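Side-chain contacts in 1-pyrroline-5-carboxylate dehydrogenase (Thermus thermophilus, PDB 1UZB), which probably oxidises 1-pyrroline-5-carboxylate, through its open glutamate semialdehyde form, to glutamate as a member of the aldehyde dehydrogenase family: residues R31-G35 / R36-L40; K344-E347 / R348-V351; V449-K453 / R454-E458; Q332-Y335 / E336-E340. All coordinates share one frame; numbering follows the deposited sequence. Where two conformers were deposited one is given.

Interaction 1: residues R31-G35 / R36-L40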
loop_
_atom_site.group_PDB
_atom_site.type_symbol
_atom_site.label_atom_id
_atom_site.label_comp_id
_atom_site.label_asym_id
_atom_site.label_seq_id
_atom_site.Cartn_x
_atom_site.Cartn_y
_atom_site.Cartn_z
ATOM N N ARG A 31 -1.900 47.918 -21.305
ATOM C CA ARG A 31 -1.488 49.315 -21.379
ATOM C C ARG A 31 -2.659 50.208 -21.781
ATOM O O ARG A 31 -2.820 51.312 -21.260
ATOM C CB ARG A 31 -0.352 49.480 -22.393
ATOM C CG ARG A 31 0.125 50.916 -22.572
ATOM C CD ARG A 31 0.825 51.438 -21.326
ATOM N NE ARG A 31 1.231 52.835 -21.470
ATOM C CZ ARG A 31 0.385 53.860 -21.498
ATOM N NH1 ARG A 31 -0.920 53.652 -21.390
ATOM N NH2 ARG A 31 0.844 55.098 -21.635
ATOM N N GLU A 32 -3.475 49.724 -22.709
ATOM C CA GLU A 32 -4.629 50.482 -23.178
ATOM C C GLU A 32 -5.700 50.565 -22.095
ATOM O O GLU A 32 -6.634 51.364 -22.187
ATOM C CB GLU A 32 -5.186 49.829 -24.446
ATOM C CG GLU A 32 -4.260 49.987 -25.652
ATOM C CD GLU A 32 -4.586 49.043 -26.798
ATOM O OE1 GLU A 32 -3.922 49.145 -27.853
ATOM O OE2 GLU A 32 -5.493 48.196 -26.650
ATOM N N GLU A 33 -5.533 49.746 -21.061
ATOM C CA GLU A 33 -6.459 49.682 -19.936
ATOM C C GLU A 33 -5.999 50.545 -18.757
ATOM O O GLU A 33 -6.696 50.655 -17.749
ATOM C CB GLU A 33 -6.602 48.220 -19.495
ATOM C CG GLU A 33 -7.503 47.981 -18.299
ATOM C CD GLU A 33 -7.554 46.516 -17.913
ATOM O OE1 GLU A 33 -6.484 45.939 -17.622
ATOM O OE2 GLU A 33 -8.663 45.941 -17.903
ATOM N N PHE A 34 -4.822 51.154 -18.884
ATOM C CA PHE A 34 -4.284 52.015 -17.832
ATOM C C PHE A 34 -5.330 53.022 -17.358
ATOM O O PHE A 34 -6.027 53.635 -18.172
ATOM C CB PHE A 34 -3.056 52.777 -18.347
ATOM C CG PHE A 34 -1.742 52.061 -18.138
ATOM C CD1 PHE A 34 -1.685 50.673 -18.035
ATOM C CD2 PHE A 34 -0.554 52.783 -18.086
ATOM C CE1 PHE A 34 -0.460 50.016 -17.885
ATOM C CE2 PHE A 34 0.674 52.136 -17.937
ATOM C CZ PHE A 34 0.718 50.749 -17.837
ATOM N N GLY A 35 -5.438 53.191 -16.045
ATOM C CA GLY A 35 -6.394 54.141 -15.498
ATOM C C GLY A 35 -7.670 53.517 -14.969
ATOM O O GLY A 35 -8.477 54.193 -14.329
ATOM N N ARG A 36 -7.858 52.229 -15.234
ATOM C CA ARG A 36 -9.046 51.517 -14.779
ATOM C C ARG A 36 -9.148 51.533 -13.256
ATOM O O ARG A 36 -8.132 51.527 -12.560
ATOM C CB ARG A 36 -9.005 50.074 -15.283
ATOM C CG ARG A 36 -10.198 49.227 -14.879
ATOM C CD ARG A 36 -10.066 47.824 -15.445
ATOM N NE ARG A 36 -11.115 46.930 -14.967
ATOM C CZ ARG A 36 -11.147 45.624 -15.210
ATOM N NH1 ARG A 36 -10.185 45.058 -15.926
ATOM N NH2 ARG A 36 -12.139 44.884 -14.735
ATOM N N HIS A 37 -10.376 51.560 -12.747
ATOM C CA HIS A 37 -10.614 51.578 -11.307
ATOM C C HIS A 37 -11.158 50.245 -10.807
ATOM O O HIS A 37 -12.125 49.720 -11.355
ATOM C CB HIS A 37 -11.607 52.682 -10.946
ATOM C CG HIS A 37 -11.838 52.821 -9.475
ATOM N ND1 HIS A 37 -10.876 53.303 -8.614
ATOM C CD2 HIS A 37 -12.910 52.516 -8.707
ATOM C CE1 HIS A 37 -11.346 53.291 -7.380
ATOM N NE2 HIS A 37 -12.578 52.819 -7.409
ATOM N N TYR A 38 -10.542 49.708 -9.757
ATOM C CA TYR A 38 -10.975 48.433 -9.190
ATOM C C TYR A 38 -11.448 48.621 -7.749
ATOM O O TYR A 38 -10.697 49.087 -6.897
ATOM C CB TYR A 38 -9.828 47.417 -9.213
ATOM C CG TYR A 38 -9.143 47.263 -10.557
ATOM C CD1 TYR A 38 -8.239 48.222 -11.015
ATOM C CD2 TYR A 38 -9.398 46.158 -11.369
ATOM C CE1 TYR A 38 -7.606 48.084 -12.252
ATOM C CE2 TYR A 38 -8.772 46.012 -12.606
ATOM C CZ TYR A 38 -7.878 46.976 -13.039
ATOM O OH TYR A 38 -7.260 46.826 -14.260
ATOM N N PRO A 39 -12.705 48.257 -7.458
ATOM C CA PRO A 39 -13.230 48.407 -6.096
ATOM C C PRO A 39 -12.745 47.305 -5.152
ATOM O O PRO A 39 -11.935 46.454 -5.528
ATOM C CB PRO A 39 -14.745 48.332 -6.295
ATOM C CG PRO A 39 -14.943 48.695 -7.749
ATOM C CD PRO A 39 -13.798 47.985 -8.405
ATOM N N LEU A 40 -13.234 47.346 -3.917
ATOM C CA LEU A 40 -12.913 46.322 -2.931
ATOM C C LEU A 40 -13.841 45.159 -3.283
ATOM O O LEU A 40 -14.773 45.325 -4.065
ATOM C CB LEU A 40 -13.260 46.801 -1.516
ATOM C CG LEU A 40 -12.763 48.167 -1.028
ATOM C CD1 LEU A 40 -13.307 48.451 0.371
ATOM C CD2 LEU A 40 -11.245 48.184 -1.021
HETATM O O HOH W 1 -5.550 48.889 -15.076
#
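E33 and R36 join through a salt bridge across the turn that leads from helix 17-32 into strand 36-42. The turn is a type II beta turn from E33 to R36. It is closed by R36 N, which donates to E33 O at 3.2 Å. Within the turn G35 has a positive phi, which suits a residue without a side chain. E33 and R36 leave the backbone the same way, CG trans to the backbone N (chi1 178° in E33), and both run on extended. This brings the two charged ends together, with carboxylate and guanidinium planes 46° apart. R36 NH1 donates to E33 OE2 at 2.6 Å and reaches it from above the carboxylate plane. Y38 adds its ring: CE2 lies under one face of the R36 guanidinium, offset toward the rim. Y38 OH also binds a water at 2.8 Å. R36 NH2 pairs with E221, and E33 OE1 pairs with K218. An alanine in place of E33 would probably leave R36 NH1 without its carboxylate and take one ion pair from K218. The charges alternate over two acids and two bases, which likely favours the ionised form of each and ties the turn to helix 213-226.

Interaction 2: residues K344-E347 / R348-V351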
loop_
_atom_site.group_PDB
_atom_site.type_symbol
_atom_site.label_atom_id
_atom_site.label_comp_id
_atom_site.label_asym_id
_atom_site.label_seq_id
_atom_site.Cartn_x
_atom_site.Cartn_y
_atom_site.Cartn_z
ATOM N N LYS A 344 32.123 39.946 -15.444
ATOM C CA LYS A 344 31.989 39.983 -16.897
ATOM C C LYS A 344 30.540 39.765 -17.327
ATOM O O LYS A 344 30.048 40.425 -18.242
ATOM C CB LYS A 344 32.875 38.914 -17.545
ATOM C CG LYS A 344 34.371 39.057 -17.275
ATOM C CD LYS A 344 34.913 40.427 -17.662
ATOM C CE LYS A 344 34.834 41.408 -16.501
ATOM N NZ LYS A 344 35.601 40.924 -15.317
ATOM N N ARG A 345 29.860 38.835 -16.662
ATOM C CA ARG A 345 28.468 38.538 -16.979
ATOM C C ARG A 345 27.534 39.653 -16.522
ATOM O O ARG A 345 26.659 40.085 -17.266
ATOM C CB ARG A 345 28.041 37.223 -16.320
ATOM C CG ARG A 345 28.557 35.968 -17.004
ATOM C CD ARG A 345 28.161 34.721 -16.222
ATOM N NE ARG A 345 28.570 33.491 -16.896
ATOM C CZ ARG A 345 27.975 32.992 -17.975
ATOM N NH1 ARG A 345 26.935 33.613 -18.513
ATOM N NH2 ARG A 345 28.425 31.871 -18.522
ATOM N N ALA A 346 27.728 40.121 -15.295
ATOM C CA ALA A 346 26.880 41.165 -14.739
ATOM C C ALA A 346 26.959 42.494 -15.479
ATOM O O ALA A 346 25.962 43.207 -15.577
ATOM C CB ALA A 346 27.209 41.373 -13.263
ATOM N N GLU A 347 28.133 42.836 -15.997
ATOM C CA GLU A 347 28.276 44.104 -16.703
ATOM C C GLU A 347 27.577 44.112 -18.059
ATOM O O GLU A 347 27.403 45.171 -18.664
ATOM C CB GLU A 347 29.760 44.458 -16.874
ATOM C CG GLU A 347 30.558 43.493 -17.729
ATOM C CD GLU A 347 32.020 43.891 -17.841
ATOM O OE1 GLU A 347 32.791 43.158 -18.496
ATOM O OE2 GLU A 347 32.400 44.937 -17.273
ATOM N N ARG A 348 27.167 42.939 -18.535
ATOM C CA ARG A 348 26.488 42.846 -19.827
ATOM C C ARG A 348 24.968 42.866 -19.690
ATOM O O ARG A 348 24.246 42.871 -20.687
ATOM C CB ARG A 348 26.901 41.568 -20.564
ATOM C CG ARG A 348 28.390 41.442 -20.833
ATOM C CD ARG A 348 28.648 40.486 -21.987
ATOM N NE ARG A 348 27.962 39.207 -21.823
ATOM C CZ ARG A 348 28.255 38.311 -20.883
ATOM N NH1 ARG A 348 29.226 38.551 -20.013
ATOM N NH2 ARG A 348 27.574 37.174 -20.818
ATOM N N LEU A 349 24.486 42.874 -18.453
ATOM C CA LEU A 349 23.051 42.880 -18.196
ATOM C C LEU A 349 22.388 44.183 -18.636
ATOM O O LEU A 349 22.879 45.272 -18.337
ATOM C CB LEU A 349 22.787 42.646 -16.705
ATOM C CG LEU A 349 23.235 41.307 -16.114
ATOM C CD1 LEU A 349 23.024 41.327 -14.607
ATOM C CD2 LEU A 349 22.454 40.166 -16.755
ATOM N N SER A 350 21.274 44.065 -19.351
ATOM C CA SER A 350 20.543 45.242 -19.806
ATOM C C SER A 350 19.572 45.697 -18.721
ATOM O O SER A 350 19.045 44.880 -17.961
ATOM C CB SER A 350 19.777 44.930 -21.095
ATOM O OG SER A 350 18.816 43.909 -20.896
ATOM N N VAL A 351 19.348 47.004 -18.648
ATOM C CA VAL A 351 18.446 47.583 -17.662
ATOM C C VAL A 351 17.548 48.592 -18.363
ATOM O O VAL A 351 18.032 49.463 -19.085
ATOM C CB VAL A 351 19.227 48.321 -16.553
ATOM C CG1 VAL A 351 18.279 48.754 -15.448
ATOM C CG2 VAL A 351 20.332 47.427 -16.002
HETATM O O HOH W 2 25.092 46.088 -20.016
#
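R348 folds its side chain back onto the last turn of helix 332-346 and meets the backbone of K344 and R345. K344 O lies at the edge of the guanidinium, near its plane, 2.7 Å from R348 NH1. The N-H points poorly at that oxygen, at 116°, and the hydrogen bond is weak. R345 O sits over one face of the same guanidinium, offset toward the rim. A bend at chi3 (-51°) turns the group back toward the helix. R345 and R348 run obliquely past each other. R345 CG is 4.0 Å from R348 NH1, and the two guanidinium planes are 58° apart.

The backbone sets these positions. R348 N donates to R345 O at 3.2 Å. L349 N donates to A346 O, also at 3.2 Å, and closes a type I beta turn from A346 to L349. Both donors stand above the carbonyl planes. L349 CD1 comes within 4.4 Å of A346 CB. A water donates to E347 O and to L349 O and bridges the two carbonyls.

Further out, L349 packs on Y315 of helix 303-315 and on D359 and L360. R345 lies against A307, E308 and V311 of that helix. A serine in place of L349 would probably lose the packing on A346 and Y315 and leave a gap beside the turn.

Carbonyls near the end of a helix carry partial negative charge. R348 offers them a cation, which probably offsets some of the cost of having R345 NH1 only 4.3 Å from R348 NH2.

Interaction 3: residues V449-K453 / R454-E458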
loop_
_atom_site.group_PDB
_atom_site.type_symbol
_atom_site.label_atom_id
_atom_site.label_comp_id
_atom_site.label_asym_id
_atom_site.label_seq_id
_atom_site.Cartn_x
_atom_site.Cartn_y
_atom_site.Cartn_z
ATOM N N VAL A 449 25.313 25.924 -3.165
ATOM C CA VAL A 449 26.709 25.521 -3.212
ATOM C C VAL A 449 27.050 25.023 -4.603
ATOM O O VAL A 449 26.337 24.180 -5.156
ATOM C CB VAL A 449 27.036 24.363 -2.242
ATOM C CG1 VAL A 449 28.510 23.975 -2.383
ATOM C CG2 VAL A 449 26.737 24.767 -0.810
ATOM N N TYR A 450 28.106 25.582 -5.184
ATOM C CA TYR A 450 28.606 25.113 -6.470
ATOM C C TYR A 450 29.912 24.421 -6.104
ATOM O O TYR A 450 30.842 25.050 -5.580
ATOM C CB TYR A 450 28.868 26.253 -7.456
ATOM C CG TYR A 450 27.633 26.681 -8.216
ATOM C CD1 TYR A 450 26.748 27.605 -7.675
ATOM C CD2 TYR A 450 27.336 26.138 -9.473
ATOM C CE1 TYR A 450 25.595 27.987 -8.358
ATOM C CE2 TYR A 450 26.182 26.512 -10.165
ATOM C CZ TYR A 450 25.321 27.439 -9.600
ATOM O OH TYR A 450 24.192 27.840 -10.278
ATOM N N SER A 451 29.950 23.115 -6.341
ATOM C CA SER A 451 31.110 22.293 -6.033
ATOM C C SER A 451 30.946 20.933 -6.692
ATOM O O SER A 451 29.825 20.472 -6.905
ATOM C CB SER A 451 31.229 22.091 -4.517
ATOM O OG SER A 451 32.251 21.152 -4.206
ATOM N N ARG A 452 32.066 20.296 -7.018
ATOM C CA ARG A 452 32.032 18.964 -7.611
ATOM C C ARG A 452 32.388 17.933 -6.539
ATOM O O ARG A 452 32.210 16.730 -6.739
ATOM C CB ARG A 452 33.036 18.845 -8.760
ATOM C CG ARG A 452 32.652 19.537 -10.059
ATOM C CD ARG A 452 33.612 19.088 -11.162
ATOM N NE ARG A 452 33.326 19.655 -12.479
ATOM C CZ ARG A 452 33.831 20.796 -12.937
ATOM N NH1 ARG A 452 33.507 21.223 -14.151
ATOM N NH2 ARG A 452 34.663 21.510 -12.191
ATOM N N LYS A 453 32.889 18.401 -5.400
ATOM C CA LYS A 453 33.285 17.496 -4.327
ATOM C C LYS A 453 32.079 16.992 -3.547
ATOM O O LYS A 453 31.402 17.762 -2.869
ATOM C CB LYS A 453 34.277 18.195 -3.394
ATOM C CG LYS A 453 34.887 17.268 -2.357
ATOM C CD LYS A 453 36.036 17.939 -1.622
ATOM C CE LYS A 453 36.583 17.035 -0.533
ATOM N NZ LYS A 453 36.986 15.709 -1.079
ATOM N N ARG A 454 31.821 15.691 -3.647
ATOM C CA ARG A 454 30.680 15.071 -2.983
ATOM C C ARG A 454 30.651 15.335 -1.488
ATOM O O ARG A 454 29.595 15.620 -0.916
ATOM C CB ARG A 454 30.681 13.554 -3.208
ATOM C CG ARG A 454 30.767 13.109 -4.660
ATOM C CD ARG A 454 29.753 13.814 -5.550
ATOM N NE ARG A 454 28.376 13.671 -5.085
ATOM C CZ ARG A 454 27.339 14.290 -5.639
ATOM N NH1 ARG A 454 26.121 14.107 -5.152
ATOM N NH2 ARG A 454 27.518 15.083 -6.686
ATOM N N GLU A 455 31.810 15.230 -0.849
ATOM C CA GLU A 455 31.890 15.433 0.587
ATOM C C GLU A 455 31.464 16.840 0.995
ATOM O O GLU A 455 30.868 17.028 2.052
ATOM C CB GLU A 455 33.308 15.132 1.081
ATOM C CG GLU A 455 33.709 13.657 0.960
ATOM C CD GLU A 455 34.204 13.257 -0.427
ATOM O OE1 GLU A 455 34.195 14.092 -1.358
ATOM O OE2 GLU A 455 34.616 12.086 -0.581
ATOM N N HIS A 456 31.759 17.829 0.160
ATOM C CA HIS A 456 31.362 19.195 0.479
ATOM C C HIS A 456 29.855 19.365 0.342
ATOM O O HIS A 456 29.217 19.984 1.192
ATOM C CB HIS A 456 32.094 20.190 -0.421
ATOM C CG HIS A 456 33.534 20.372 -0.061
ATOM N ND1 HIS A 456 34.363 21.249 -0.725
ATOM C CD2 HIS A 456 34.287 19.800 0.908
ATOM C CE1 HIS A 456 35.566 21.211 -0.179
ATOM N NE2 HIS A 456 35.546 20.340 0.815
ATOM N N LEU A 457 29.287 18.804 -0.723
ATOM C CA LEU A 457 27.851 18.899 -0.937
ATOM C C LEU A 457 27.087 18.211 0.187
ATOM O O LEU A 457 26.156 18.785 0.746
ATOM C CB LEU A 457 27.463 18.280 -2.284
ATOM C CG LEU A 457 28.022 18.945 -3.549
ATOM C CD1 LEU A 457 27.467 18.228 -4.769
ATOM C CD2 LEU A 457 27.640 20.425 -3.592
ATOM N N GLU A 458 27.484 16.991 0.535
ATOM C CA GLU A 458 26.779 16.272 1.585
ATOM C C GLU A 458 26.983 16.931 2.948
ATOM O O GLU A 458 26.116 16.862 3.816
ATOM C CB GLU A 458 27.202 14.800 1.593
ATOM C CG GLU A 458 26.902 14.085 0.269
ATOM C CD GLU A 458 25.432 14.131 -0.137
ATOM O OE1 GLU A 458 25.117 13.728 -1.280
ATOM O OE2 GLU A 458 24.588 14.560 0.678
HETATM O O HOH W 3 30.275 15.554 -8.233
#
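R454 opens helix 454-463 and touches the preceding loop, with R454 CD 4.0 Å from R452 O. A water links them again: it accepts from R454 NH2 and donates to R452 O. Bends at chi2 and chi3 curl the R454 chain, and its guanidinium has L457 CD1 over one face.

E455 comes next. Its OE1 takes a salt bridge from K453 NZ at 3.2 Å. The ammonium stands well above the carboxylate plane.

H456 packs its ring on the K453 chain. K453 CD lies over the ring centre, 3.5 Å from the centroid and 11° off the normal, a CH-pi contact. K453 has CG trans to its backbone N (chi1 -172°) and runs straight to CE, which lays the methylenes over the ring; the turn at chi4 then takes NZ to E455. H456 ND1 is hydrogen-bonded to D298, and F431 stacks on the ring. S451 OG also bonds to D298. It accepts from K453 N at 3.1 Å, forming an ST turn just ahead of the helix.

L457 N donates to K453 O at 3.2 Å in a nearly straight bond (164°). This is the first full turn of the helix, with K453 at the N-cap position. L457 CD2 meets V449 CG1 at 3.8 Å, so the helix start packs back on the strand end.

R454 pairs with E514 of one neighbouring subunit and E458 with R100 of another.

Strand 446-450, helix 454-463 and strand 468-471 form a beta-alpha-beta unit, and this contact is its strand-to-helix corner.

Interaction 4: residues Q332-Y335 / E336-E340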
loop_
_atom_site.group_PDB
_atom_site.type_symbol
_atom_site.label_atom_id
_atom_site.label_comp_id
_atom_site.label_asym_id
_atom_site.label_seq_id
_atom_site.Cartn_x
_atom_site.Cartn_y
_atom_site.Cartn_z
ATOM N N GLN A 332 39.308 30.635 -1.164
ATOM C CA GLN A 332 40.477 31.261 -1.771
ATOM C C GLN A 332 40.747 30.854 -3.216
ATOM O O GLN A 332 40.981 31.709 -4.070
ATOM C CB GLN A 332 41.715 30.998 -0.909
ATOM C CG GLN A 332 42.954 31.785 -1.337
ATOM C CD GLN A 332 42.710 33.284 -1.382
ATOM O OE1 GLN A 332 42.148 33.861 -0.451
ATOM N NE2 GLN A 332 43.138 33.922 -2.466
ATOM N N GLY A 333 40.704 29.558 -3.495
ATOM C CA GLY A 333 40.963 29.091 -4.850
ATOM C C GLY A 333 39.917 29.465 -5.890
ATOM O O GLY A 333 40.198 29.482 -7.089
ATOM N N ALA A 334 38.705 29.770 -5.440
ATOM C CA ALA A 334 37.625 30.129 -6.354
ATOM C C ALA A 334 37.419 31.634 -6.499
ATOM O O ALA A 334 36.750 32.082 -7.431
ATOM C CB ALA A 334 36.327 29.484 -5.884
ATOM N N TYR A 335 38.009 32.411 -5.597
ATOM C CA TYR A 335 37.825 33.859 -5.605
ATOM C C TYR A 335 38.039 34.584 -6.929
ATOM O O TYR A 335 37.099 35.141 -7.493
ATOM C CB TYR A 335 38.702 34.515 -4.536
ATOM C CG TYR A 335 38.467 36.005 -4.423
ATOM C CD1 TYR A 335 37.290 36.509 -3.868
ATOM C CD2 TYR A 335 39.407 36.912 -4.910
ATOM C CE1 TYR A 335 37.053 37.881 -3.803
ATOM C CE2 TYR A 335 39.180 38.282 -4.852
ATOM C CZ TYR A 335 38.004 38.759 -4.298
ATOM O OH TYR A 335 37.782 40.115 -4.251
ATOM N N GLU A 336 39.272 34.593 -7.422
ATOM C CA GLU A 336 39.567 35.290 -8.668
ATOM C C GLU A 336 38.803 34.734 -9.871
ATOM O O GLU A 336 38.150 35.482 -10.598
ATOM C CB GLU A 336 41.075 35.266 -8.939
ATOM C CG GLU A 336 41.536 36.164 -10.079
ATOM C CD GLU A 336 41.094 35.673 -11.443
ATOM O OE1 GLU A 336 41.401 34.511 -11.786
ATOM O OE2 GLU A 336 40.443 36.450 -12.175
ATOM N N PRO A 337 38.864 33.412 -10.093
ATOM C CA PRO A 337 38.148 32.841 -11.240
ATOM C C PRO A 337 36.646 33.120 -11.280
ATOM O O PRO A 337 36.101 33.479 -12.325
ATOM C CB PRO A 337 38.457 31.342 -11.126
ATOM C CG PRO A 337 39.769 31.314 -10.433
ATOM C CD PRO A 337 39.579 32.352 -9.365
ATOM N N VAL A 338 35.977 32.957 -10.147
ATOM C CA VAL A 338 34.541 33.176 -10.109
ATOM C C VAL A 338 34.163 34.652 -10.145
ATOM O O VAL A 338 33.250 35.039 -10.872
ATOM C CB VAL A 338 33.907 32.508 -8.868
ATOM C CG1 VAL A 338 32.409 32.774 -8.835
ATOM C CG2 VAL A 338 34.167 31.007 -8.911
ATOM N N LEU A 339 34.867 35.481 -9.382
ATOM C CA LEU A 339 34.545 36.901 -9.366
ATOM C C LEU A 339 34.742 37.530 -10.739
ATOM O O LEU A 339 33.925 38.332 -11.179
ATOM C CB LEU A 339 35.386 37.636 -8.320
ATOM C CG LEU A 339 35.078 39.130 -8.172
ATOM C CD1 LEU A 339 33.587 39.342 -7.920
ATOM C CD2 LEU A 339 35.898 39.704 -7.024
ATOM N N GLU A 340 35.815 37.158 -11.428
ATOM C CA GLU A 340 36.056 37.720 -12.748
ATOM C C GLU A 340 34.916 37.346 -13.695
ATOM O O GLU A 340 34.458 38.174 -14.479
ATOM C CB GLU A 340 37.404 37.234 -13.299
ATOM C CG GLU A 340 37.492 35.744 -13.576
ATOM C CD GLU A 340 37.430 35.421 -15.057
ATOM O OE1 GLU A 340 36.447 35.819 -15.717
ATOM O OE2 GLU A 340 38.367 34.767 -15.562
HETATM O O HOH W 4 41.582 33.359 -6.135
#
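A334 and V338 meet one turn apart on helix 332-346, through backbone and side chains. V338 N donates to A334 O at 3.0 Å, nearly along the C=O axis. A334 CB faces V338 CG2 at 4.0 Å. The next bond repeats the pattern: L339 N donates to Y335 O at 2.9 Å, with an N-H...O angle of 159°.

One step earlier the pattern is missing. P337 has no N-H to give G333 O, and the helix is kinked there. E336 N is served by a water, which accepts from it at 2.9 Å and donates to Q332 O at 2.7 Å. The water thus stands in for a direct bond between the two residues. Beside the water, Q332 O also takes a weak bond from Y335 N at 3.4 Å.

Y335 and L339 lie side by side and point the same way. CG of Y335 is trans to the backbone N (chi1 -175°), and the ring runs along L339. L339 CD2 comes obliquely to the ring, 3.6 Å from Y335 CZ. Y335 OH is hydrogen-bonded to T405, and Q332 OE1 accepts from R427.

V338 packs on F303 and L330, while Y335 and L339 both touch V425. This is the first part of a helix that follows directly on strand 325-331, with one flank on that strand's sheet and another on helix 303-315, as in an alpha/beta domain.

Overall arrangement
Along the chain the order is interaction 1, interaction 4, interaction 2, interaction 3. Interaction 1 stands apart, on the small mixed sheet that holds strand 36-42. Its centre is about 50 Å from that of interaction 3, on the opposite side of the chain's centre. Interactions 4 and 2 both use helix 332-346, one near its start and one at its end, with centres about 18 Å apart. The centres of interactions 3 and 4 are about 17 Å apart. Strand 325-331 leads into interaction 4 and strand 446-450 into interaction 3, and both strands belong to one mixed sheet. Interactions 2, 3 and 4 fall within the aldehyde dehydrogenase family region. Only interaction 3 touches other subunits of the six-chain assembly.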